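Local coordinates for protein cellulase (Xanthomonas axonopodis pv. citri, PDB 4W7W) that probably hydrolyses the beta-1,4-glycosidic bonds of cellulose, as a family 5 glycoside hydrolase with a closed (beta/alpha)8 barrel, at residues Leu151-Asn156 / Glu222-Leu227; Gly187-Gly192 / Val203-Ala208; Met63-Leu68 / Lys261-Glu266. One frame throughout, in Å; residues are numbered along the deposited sequence. Where two conformers were deposited one is given.

Contact 1: residues Leu151-Asn156 / Glu222-Leu227; sequences LMNEPN and EAHQYL. With BGC (beta-D-glucopyranose), chain C.
In the sugar-binding cleft at the mouth of the (beta/alpha)8 barrel, Glu154, from the loop after strand 147-150, reaches across to His224 on strand 219-226. His224 ND1 donates to Glu154 OE2 over 2.6 Å, nearly straight at 164°. The carboxylate oxygen offers its anti lone pair and lies in the plane of the imidazole, yet carboxylate and ring are turned 57° against each other, so the two flat groups meet at an oxygen rather than stacking. The other oxygen, Glu154 OE1, accepts from O4 of the chain C glucose over 2.6 Å. A long, extended glutamate chain suits this place, since it brings two acceptors from the loop into the cleft.

Asn153-Glu154-Pro155 is the Asn-Glu-Pro sequence found after the fourth barrel strand in this clan of glycosidases, where the glutamate serves in relatives as the general acid/base. Asn153 sits beside it with OD1 at the ring edge, 3.1 Å from His224 CE1, while its hydrogen bond comes from Arg67. A histidine fits between the two segments because both ring nitrogens find carboxylates: His224 NE2 donates to Glu222 OE2 over 2.7 Å, which fixes the rotation of the ring from the far side. A water donates to Met152 O (2.8 Å) and accepts from Glu154 N (2.9 Å), with a weak bond to Glu222 OE2, joining the loop backbone to the strand. Nearer the mouth, the ring of Tyr226 lies obliquely to the hydroxymethyl group of the chain C glucose, Tyr226 CD2 being 3.6 Å from the sugar O6.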
loop_
_atom_site.group_PDB
_atom_site.type_symbol
_atom_site.label_atom_id
_atom_site.label_comp_id
_atom_site.label_asym_id
_atom_site.label_seq_id
_atom_site.Cartn_x
_atom_site.Cartn_y
_atom_site.Cartn_z
ATOM N N LEU A 151 2.697 -0.259 7.019
ATOM C CA LEU A 151 2.152 0.068 8.340
ATOM C C LEU A 151 0.664 0.365 8.399
ATOM O O LEU A 151 -0.004 -0.045 9.341
ATOM C CB LEU A 151 2.894 1.252 8.946
ATOM C CG LEU A 151 4.394 1.070 9.155
ATOM C CD1 LEU A 151 4.922 2.247 9.958
ATOM C CD2 LEU A 151 4.705 -0.276 9.813
ATOM N N MET A 152 0.149 1.147 7.448
ATOM C CA MET A 152 -1.251 1.525 7.531
ATOM C C MET A 152 -1.732 2.085 6.217
ATOM O O MET A 152 -1.160 3.050 5.704
ATOM C CB MET A 152 -1.455 2.613 8.591
ATOM C CG MET A 152 -2.898 3.033 8.786
ATOM S SD MET A 152 -4.014 1.710 9.291
ATOM C CE MET A 152 -3.377 1.370 10.931
ATOM N N ASN A 153 -2.815 1.545 5.689
ATOM C CA ASN A 153 -3.391 2.111 4.482
ATOM C C ASN A 153 -4.063 3.445 4.785
ATOM O O ASN A 153 -4.995 3.493 5.591
ATOM C CB ASN A 153 -4.414 1.189 3.871
ATOM C CG ASN A 153 -4.926 1.739 2.569
ATOM O OD1 ASN A 153 -4.150 1.876 1.624
ATOM N ND2 ASN A 153 -6.195 2.081 2.504
ATOM N N GLU A 154 -3.631 4.503 4.097
ATOM C CA GLU A 154 -4.352 5.796 4.066
ATOM C C GLU A 154 -4.862 6.298 5.424
ATOM O O GLU A 154 -6.064 6.516 5.614
ATOM C CB GLU A 154 -5.488 5.754 3.042
ATOM C CG GLU A 154 -4.947 5.513 1.648
ATOM C CD GLU A 154 -5.986 5.655 0.560
ATOM O OE1 GLU A 154 -7.148 5.950 0.879
ATOM O OE2 GLU A 154 -5.610 5.462 -0.632
ATOM N N PRO A 155 -3.951 6.538 6.374
ATOM C CA PRO A 155 -4.376 7.297 7.548
ATOM C C PRO A 155 -5.050 8.602 7.121
ATOM O O PRO A 155 -4.650 9.222 6.142
ATOM C CB PRO A 155 -3.059 7.608 8.273
ATOM C CG PRO A 155 -2.053 6.639 7.729
ATOM C CD PRO A 155 -2.489 6.408 6.302
ATOM N N ASN A 156 -6.074 9.001 7.860
ATOM C CA ASN A 156 -6.755 10.272 7.645
ATOM C C ASN A 156 -7.500 10.560 8.946
ATOM O O ASN A 156 -7.605 9.684 9.803
ATOM C CB ASN A 156 -7.715 10.174 6.458
ATOM C CG ASN A 156 -8.823 9.183 6.679
ATOM O OD1 ASN A 156 -8.655 7.952 6.479
ATOM N ND2 ASN A 156 -9.937 9.666 7.120
ATOM N N GLU A 222 5.374 5.788 1.827
ATOM C CA GLU A 222 4.313 5.343 0.937
ATOM C C GLU A 222 3.361 6.485 0.645
ATOM O O GLU A 222 2.785 7.042 1.575
ATOM C CB GLU A 222 3.547 4.188 1.602
ATOM C CG GLU A 222 2.398 3.675 0.747
ATOM C CD GLU A 222 1.673 2.509 1.369
ATOM O OE1 GLU A 222 2.305 1.771 2.155
ATOM O OE2 GLU A 222 0.471 2.324 1.039
ATOM N N ALA A 223 3.192 6.779 -0.644
ATOM C CA ALA A 223 2.208 7.745 -1.103
ATOM C C ALA A 223 1.256 7.035 -2.062
ATOM O O ALA A 223 1.605 6.003 -2.642
ATOM C CB ALA A 223 2.863 8.934 -1.791
ATOM N N HIS A 224 0.047 7.577 -2.183
ATOM C CA HIS A 224 -0.943 7.105 -3.150
ATOM C C HIS A 224 -1.271 8.244 -4.078
ATOM O O HIS A 224 -1.210 9.404 -3.680
ATOM C CB HIS A 224 -2.229 6.646 -2.467
ATOM C CG HIS A 224 -2.038 5.446 -1.593
ATOM N ND1 HIS A 224 -3.080 4.828 -0.943
ATOM C CD2 HIS A 224 -0.922 4.749 -1.277
ATOM C CE1 HIS A 224 -2.602 3.810 -0.242
ATOM N NE2 HIS A 224 -1.301 3.734 -0.441
ATOM N N GLN A 225 -1.632 7.944 -5.324
ATOM C CA GLN A 225 -2.002 9.014 -6.249
ATOM C C GLN A 225 -3.004 8.531 -7.276
ATOM O O GLN A 225 -2.731 7.656 -8.087
ATOM C CB GLN A 225 -0.785 9.604 -6.964
ATOM C CG GLN A 225 -1.109 10.872 -7.740
ATOM C CD GLN A 225 -1.590 11.969 -6.829
ATOM O OE1 GLN A 225 -0.910 12.333 -5.878
ATOM N NE2 GLN A 225 -2.761 12.521 -7.116
ATOM N N TYR A 226 -4.168 9.165 -7.234
ATOM C CA TYR A 226 -5.217 8.988 -8.234
ATOM C C TYR A 226 -5.394 10.293 -9.005
ATOM O O TYR A 226 -4.942 11.353 -8.567
ATOM C CB TYR A 226 -6.508 8.539 -7.540
ATOM C CG TYR A 226 -6.403 7.147 -6.955
ATOM C CD1 TYR A 226 -6.630 6.026 -7.734
ATOM C CD2 TYR A 226 -6.069 6.944 -5.615
ATOM C CE1 TYR A 226 -6.534 4.747 -7.205
ATOM C CE2 TYR A 226 -5.967 5.653 -5.087
ATOM C CZ TYR A 226 -6.209 4.555 -5.892
ATOM O OH TYR A 226 -6.133 3.265 -5.432
ATOM N N LEU A 227 -6.012 10.203 -10.181
ATOM C CA LEU A 227 -5.934 11.291 -11.150
ATOM C C LEU A 227 -7.267 11.946 -11.479
ATOM O O LEU A 227 -7.332 12.778 -12.380
ATOM C CB LEU A 227 -5.280 10.792 -12.447
ATOM C CG LEU A 227 -3.854 10.240 -12.384
ATOM C CD1 LEU A 227 -3.245 10.104 -13.763
ATOM C CD2 LEU A 227 -2.955 11.007 -11.432
HETATM C C2 BGC C . -11.379 8.292 -0.431
HETATM C C3 BGC C . -10.770 6.930 -0.132
HETATM C C4 BGC C . -9.686 6.578 -1.146
HETATM C C5 BGC C . -8.687 7.724 -1.256
HETATM C C6 BGC C . -7.693 7.500 -2.381
HETATM C C1 BGC C . -10.269 9.321 -0.530
HETATM O O2 BGC C . -12.287 8.695 0.599
HETATM O O3 BGC C . -11.795 5.937 -0.169
HETATM O O4 BGC C . -9.049 5.347 -0.799
HETATM O O5 BGC C . -9.359 8.946 -1.560
HETATM O O6 BGC C . -6.807 8.616 -2.507
HETATM O O HOH W 1 -0.974 3.894 3.037
HETATM O O HOH W 2 1.917 1.905 5.040
#

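Contact 2: residues Gly187-Gly192 / Val203-Ala208. With BGC (beta-D-glucopyranose), chain B; BGC (beta-D-glucopyranose), chain C.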
loop_
_atom_site.group_PDB
_atom_site.type_symbol
_atom_site.label_atom_id
_atom_site.label_comp_id
_atom_site.label_asym_id
_atom_site.label_seq_id
_atom_site.Cartn_x
_atom_site.Cartn_y
_atom_site.Cartn_z
ATOM N N GLY A 187 1.803 8.979 5.294
ATOM C CA GLY A 187 1.339 10.152 6.004
ATOM C C GLY A 187 -0.150 10.085 6.270
ATOM O O GLY A 187 -0.806 9.086 5.973
ATOM N N THR A 188 -0.668 11.178 6.844
ATOM C CA THR A 188 -2.100 11.337 6.975
ATOM C C THR A 188 -2.680 11.873 5.644
ATOM O O THR A 188 -2.023 11.786 4.599
ATOM C CB THR A 188 -2.474 12.160 8.216
ATOM O OG1 THR A 188 -3.876 12.049 8.413
ATOM C CG2 THR A 188 -2.038 13.612 8.121
ATOM N N ALA A 189 -3.913 12.383 5.651
ATOM C CA ALA A 189 -4.516 12.916 4.409
ATOM C C ALA A 189 -4.525 11.868 3.299
ATOM O O ALA A 189 -4.294 12.155 2.116
ATOM C CB ALA A 189 -3.836 14.213 3.956
ATOM N N TYR A 190 -4.834 10.624 3.677
ATOM C CA TYR A 190 -4.921 9.507 2.736
ATOM C C TYR A 190 -3.585 9.271 2.028
ATOM O O TYR A 190 -3.545 8.676 0.954
ATOM C CB TYR A 190 -6.060 9.678 1.733
ATOM C CG TYR A 190 -7.403 9.903 2.372
ATOM C CD1 TYR A 190 -8.221 8.845 2.703
ATOM C CD2 TYR A 190 -7.855 11.188 2.612
ATOM C CE1 TYR A 190 -9.457 9.068 3.277
ATOM C CE2 TYR A 190 -9.088 11.426 3.172
ATOM C CZ TYR A 190 -9.890 10.364 3.499
ATOM O OH TYR A 190 -11.134 10.605 4.055
ATOM N N THR A 191 -2.506 9.728 2.663
ATOM C CA THR A 191 -1.150 9.670 2.154
ATOM C C THR A 191 -1.028 10.054 0.678
ATOM O O THR A 191 -0.239 9.507 -0.077
ATOM C CB THR A 191 -0.468 8.332 2.558
ATOM O OG1 THR A 191 0.929 8.564 2.645
ATOM C CG2 THR A 191 -0.788 7.102 1.684
ATOM N N GLY A 192 -1.779 11.067 0.272
ATOM C CA GLY A 192 -1.727 11.496 -1.119
ATOM C C GLY A 192 -0.387 12.115 -1.463
ATOM O O GLY A 192 0.112 12.979 -0.749
ATOM N N VAL A 203 -0.109 21.450 9.872
ATOM C CA VAL A 203 1.205 20.876 9.586
ATOM C C VAL A 203 1.111 19.877 8.437
ATOM O O VAL A 203 0.200 19.059 8.392
ATOM C CB VAL A 203 1.791 20.204 10.836
ATOM C CG1 VAL A 203 3.138 19.558 10.536
ATOM C CG2 VAL A 203 1.904 21.227 11.963
ATOM N N SER A 204 2.036 19.980 7.478
ATOM C CA SER A 204 2.069 19.053 6.349
ATOM C C SER A 204 2.667 17.704 6.732
ATOM O O SER A 204 3.414 17.570 7.709
ATOM C CB SER A 204 2.887 19.646 5.204
ATOM O OG SER A 204 4.234 19.774 5.610
ATOM N N ASN A 205 2.363 16.697 5.918
ATOM C CA ASN A 205 3.074 15.427 6.036
ATOM C C ASN A 205 4.568 15.606 5.881
ATOM O O ASN A 205 5.351 15.018 6.627
ATOM C CB ASN A 205 2.545 14.436 5.003
ATOM C CG ASN A 205 1.271 13.745 5.445
ATOM O OD1 ASN A 205 1.096 13.445 6.634
ATOM N ND2 ASN A 205 0.395 13.435 4.489
ATOM N N ALA A 206 4.972 16.439 4.940
ATOM C CA ALA A 206 6.378 16.713 4.696
ATOM C C ALA A 206 7.091 17.145 5.968
ATOM O O ALA A 206 8.133 16.606 6.322
ATOM C CB ALA A 206 6.496 17.789 3.629
ATOM N N LYS A 207 6.525 18.124 6.659
ATOM C CA LYS A 207 7.153 18.633 7.859
ATOM C C LYS A 207 7.056 17.627 8.997
ATOM O O LYS A 207 8.027 17.420 9.718
ATOM C CB LYS A 207 6.516 19.971 8.265
ATOM C CG LYS A 207 7.015 20.563 9.556
ATOM C CD LYS A 207 8.512 20.848 9.518
ATOM C CE LYS A 207 8.986 21.466 10.816
ATOM N NZ LYS A 207 10.446 21.758 10.770
ATOM N N ALA A 208 5.891 17.030 9.193
ATOM C CA ALA A 208 5.711 16.154 10.341
ATOM C C ALA A 208 6.622 14.939 10.272
ATOM O O ALA A 208 7.131 14.473 11.290
ATOM C CB ALA A 208 4.274 15.701 10.425
HETATM C C2 BGC B . -8.482 13.530 -0.972
HETATM C C3 BGC B . -9.007 12.156 -1.348
HETATM C C4 BGC B . -10.143 11.724 -0.409
HETATM C C5 BGC B . -11.206 12.798 -0.237
HETATM C C6 BGC B . -12.223 12.414 0.840
HETATM C C1 BGC B . -9.617 14.521 -0.785
HETATM O O2 BGC B . -7.555 13.997 -1.964
HETATM O O3 BGC B . -7.906 11.264 -1.238
HETATM O O4 BGC B . -10.828 10.565 -0.890
HETATM O O5 BGC B . -10.595 14.034 0.143
HETATM O O6 BGC B . -13.294 13.367 0.824
HETATM C C2 BGC C . -11.379 8.292 -0.431
HETATM C C3 BGC C . -10.770 6.930 -0.132
HETATM C C4 BGC C . -9.686 6.578 -1.146
HETATM C C5 BGC C . -8.687 7.724 -1.256
HETATM C C6 BGC C . -7.693 7.500 -2.381
HETATM C C1 BGC C . -10.269 9.321 -0.530
HETATM O O2 BGC C . -12.287 8.695 0.599
HETATM O O3 BGC C . -11.795 5.937 -0.169
HETATM O O4 BGC C . -9.049 5.347 -0.799
HETATM O O5 BGC C . -9.359 8.946 -1.560
HETATM O O6 BGC C . -6.807 8.616 -2.507
HETATM O O HOH W 3 -0.352 13.981 1.784
#
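Asn205, in the first turn of helix 205-209, sets its side-chain amide against the backbone of Gly187 and Thr188, in the loop that follows barrel strand 183-186. Its CG lies opposite the carbonyl carbon (chi1 -82°), which turns the amide to the loop. This is the tight part of the contact. Thr188 N donates to Asn205 OD1 over 2.9 Å, with the bond bent to 144°, and Asn205 ND2 returns a straighter one to Thr188 O, also 2.9 Å. Gly187 suits its position because a beta carbon there would point at the amide and run into Asn205 CG; without one, Gly187 CA lies 3.4 Å from Asn205 OD1. Over Thr188 O the donor stands above the carbonyl plane, 56° out of it, and Thr191 N reaches the same oxygen from the opposite face. Thr188 CG2 lies 3.5 Å from Asn205 OD1, while Thr188 OG1 is hydrogen-bonded to Ile158 O.

Toward the outside the packing thins. Ala189 CB comes no nearer than 4.3 Å to Asn205 ND2, and a water accepts from Asn205 ND2 and donates to Gly192 O, tying that carbonyl, after the turn, to the same amide. Ala189, Tyr190 and Thr191, all with positive phi, make a tight turn closed by the Thr191 N to Thr188 O bond, and Tyr190 points away from the helix. One face of its ring meets two glucose units, C4 of the chain B sugar 3.7 Å from Tyr190 CE2 and C1 of the chain C sugar 3.9 Å from Tyr190 CD1. Asn205 can pair with both the N-H and the C=O of one residue, which belong to successive peptide groups, and so probably steadies the turn presenting this sugar-binding tyrosine.

Contact 3: residues Met63-Leu68 / Lys261-Glu266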
loop_
_atom_site.group_PDB
_atom_site.type_symbol
_atom_site.label_atom_id
_atom_site.label_comp_id
_atom_site.label_asym_id
_atom_site.label_seq_id
_atom_site.Cartn_x
_atom_site.Cartn_y
_atom_site.Cartn_z
ATOM N N MET A 63 6.028 -8.777 -12.869
ATOM C CA MET A 63 5.839 -8.097 -11.618
ATOM C C MET A 63 6.382 -8.882 -10.463
ATOM O O MET A 63 6.029 -10.051 -10.258
ATOM C CB MET A 63 4.397 -7.789 -11.453
ATOM C CG MET A 63 4.025 -6.747 -12.467
ATOM S SD MET A 63 2.275 -6.562 -12.414
ATOM C CE MET A 63 2.092 -5.085 -13.406
ATOM N N ASN A 64 7.258 -8.230 -9.713
ATOM C CA ASN A 64 7.948 -8.877 -8.611
ATOM C C ASN A 64 7.416 -8.503 -7.255
ATOM O O ASN A 64 8.008 -8.892 -6.262
ATOM C CB ASN A 64 9.454 -8.602 -8.674
ATOM C CG ASN A 64 9.807 -7.191 -8.270
ATOM O OD1 ASN A 64 8.931 -6.329 -8.188
ATOM N ND2 ASN A 64 11.075 -6.959 -7.987
ATOM N N THR A 65 6.296 -7.773 -7.184
ATOM C CA THR A 65 5.795 -7.287 -5.902
ATOM C C THR A 65 4.284 -7.391 -5.863
ATOM O O THR A 65 3.600 -6.984 -6.802
ATOM C CB THR A 65 6.220 -5.828 -5.662
ATOM O OG1 THR A 65 7.646 -5.746 -5.708
ATOM C CG2 THR A 65 5.783 -5.324 -4.304
ATOM N N ILE A 66 3.781 -7.919 -4.757
ATOM C CA ILE A 66 2.351 -7.983 -4.498
ATOM C C ILE A 66 2.060 -7.230 -3.207
ATOM O O ILE A 66 2.681 -7.512 -2.171
ATOM C CB ILE A 66 1.893 -9.436 -4.347
ATOM C CG1 ILE A 66 2.107 -10.223 -5.648
ATOM C CG2 ILE A 66 0.447 -9.501 -3.874
ATOM C CD1 ILE A 66 1.355 -9.730 -6.852
ATOM N N ARG A 67 1.146 -6.265 -3.276
ATOM C CA ARG A 67 0.614 -5.640 -2.065
ATOM C C ARG A 67 -0.658 -6.384 -1.672
ATOM O O ARG A 67 -1.533 -6.587 -2.517
ATOM C CB ARG A 67 0.376 -4.138 -2.282
ATOM C CG ARG A 67 -0.122 -3.399 -1.042
ATOM C CD ARG A 67 0.010 -1.906 -1.232
ATOM N NE ARG A 67 -0.417 -1.080 -0.111
ATOM C CZ ARG A 67 -1.582 -0.448 -0.014
ATOM N NH1 ARG A 67 -2.566 -0.649 -0.875
ATOM N NH2 ARG A 67 -1.758 0.422 0.959
ATOM N N LEU A 68 -0.712 -6.815 -0.417
ATOM C CA LEU A 68 -1.772 -7.662 0.095
ATOM C C LEU A 68 -2.531 -6.950 1.212
ATOM O O LEU A 68 -2.121 -6.976 2.375
ATOM C CB LEU A 68 -1.192 -8.966 0.621
ATOM C CG LEU A 68 -2.216 -9.988 1.094
ATOM C CD1 LEU A 68 -2.948 -10.598 -0.095
ATOM C CD2 LEU A 68 -1.561 -11.070 1.935
ATOM N N LYS A 261 13.478 7.466 0.448
ATOM C CA LYS A 261 12.928 6.707 -0.669
ATOM C C LYS A 261 11.412 6.680 -0.540
ATOM O O LYS A 261 10.879 6.733 0.569
ATOM C CB LYS A 261 13.422 5.262 -0.622
ATOM C CG LYS A 261 14.912 5.089 -0.602
ATOM C CD LYS A 261 15.517 5.499 -1.907
ATOM C CE LYS A 261 16.916 4.917 -2.016
ATOM N NZ LYS A 261 17.480 5.073 -3.368
ATOM N N GLY A 262 10.747 6.520 -1.685
ATOM C CA GLY A 262 9.295 6.490 -1.775
ATOM C C GLY A 262 8.762 5.254 -2.455
ATOM O O GLY A 262 9.465 4.580 -3.212
ATOM N N PHE A 263 7.490 5.003 -2.211
ATOM C CA PHE A 263 6.818 3.857 -2.804
ATOM C C PHE A 263 5.398 4.262 -3.129
ATOM O O PHE A 263 4.706 4.787 -2.262
ATOM C CB PHE A 263 6.827 2.680 -1.800
ATOM C CG PHE A 263 6.475 1.371 -2.430
ATOM C CD1 PHE A 263 5.171 1.066 -2.781
ATOM C CD2 PHE A 263 7.481 0.443 -2.706
ATOM C CE1 PHE A 263 4.864 -0.124 -3.443
ATOM C CE2 PHE A 263 7.174 -0.751 -3.328
ATOM C CZ PHE A 263 5.868 -1.016 -3.730
ATOM N N LEU A 264 4.952 4.041 -4.373
ATOM C CA LEU A 264 3.604 4.422 -4.771
ATOM C C LEU A 264 2.704 3.229 -4.505
ATOM O O LEU A 264 2.546 2.340 -5.343
ATOM C CB LEU A 264 3.569 4.882 -6.225
ATOM C CG LEU A 264 2.335 5.697 -6.612
ATOM C CD1 LEU A 264 2.218 7.024 -5.869
ATOM C CD2 LEU A 264 2.334 5.948 -8.120
ATOM N N GLY A 265 2.137 3.192 -3.300
ATOM C CA GLY A 265 1.419 1.989 -2.850
ATOM C C GLY A 265 0.092 1.735 -3.533
ATOM O O GLY A 265 -0.375 0.591 -3.588
ATOM N N GLU A 266 -0.527 2.813 -4.037
ATOM C CA GLU A 266 -1.702 2.706 -4.877
ATOM C C GLU A 266 -1.676 3.821 -5.897
ATOM O O GLU A 266 -1.330 4.963 -5.588
ATOM C CB GLU A 266 -3.020 2.853 -4.118
ATOM C CG GLU A 266 -3.274 1.791 -3.083
ATOM C CD GLU A 266 -4.636 1.908 -2.427
ATOM O OE1 GLU A 266 -5.527 2.647 -2.940
ATOM O OE2 GLU A 266 -4.809 1.254 -1.374
#
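Thr65, at the start of strand 65-70, meets Phe263 of strand 262-268 across the inside of the barrel. Its methyl CG2 comes to the edge of the ring, 4.3 Å from Phe263 CZ, near the ring plane. The threonine divides its branches: the methyl goes to this apolar neighbour, and Thr65 OG1 donates back to Asn64 OD1 over 2.9 Å. The next residue to point inward is Arg67. With CG anti to the backbone N (chi1 -177°) and the chain extended as far as NE, it spans the interior. Arg67 CD packs 3.5 Å from Gly265 O, which lies over one face of the guanidinium and accepts hydrogen bonds from Thr297 and Asn28.

At the end of the chain Arg67 NH1 makes a salt bridge with Glu266 OE2, 3.0 Å long and using the anti lone pair of that oxygen. Guanidinium and carboxylate planes stand 68° apart, so the pair is joined through one nitrogen and one oxygen. Arginine suits the place because its two terminal nitrogens can serve several acceptors: Asn28 is a main partner of NH1, while NH2 serves Glu222 and Asn153. Glu266 OE1 is hydrogen-bonded to Tyr226. In relatives the glutamate at the end of the seventh barrel strand is the nucleophile, and Glu266 probably corresponds to it.

The axes of the two short strand segments come within 9.3 Å and are inclined at 50°. As second and seventh strands of the closed parallel barrel they face each other through its interior rather than pairing, strand 65-70 lying between 24-29 and 104-109, strand 262-268 between 219-226 and 293-301.

Overall arrangement
From the N terminus, the first contact segment met is on strand 65-70, and contact 3 joins it to strand 262-268 across the barrel, closing the longest loop of the three. Inside that loop lies contact 1, which brings the loop after strand 147-150 to strand 219-226. Contact 2 is nested deeper still, binding the turn after strand 183-186 to helix 205-209; none of the three cross. Contacts 1 and 3 share a polar network in the barrel. Contacts 1 and 2 meet through Thr191 with Glu222 and Tyr190 with Pro155, and both touch the chain C glucose. Contacts 2 and 3 do not touch.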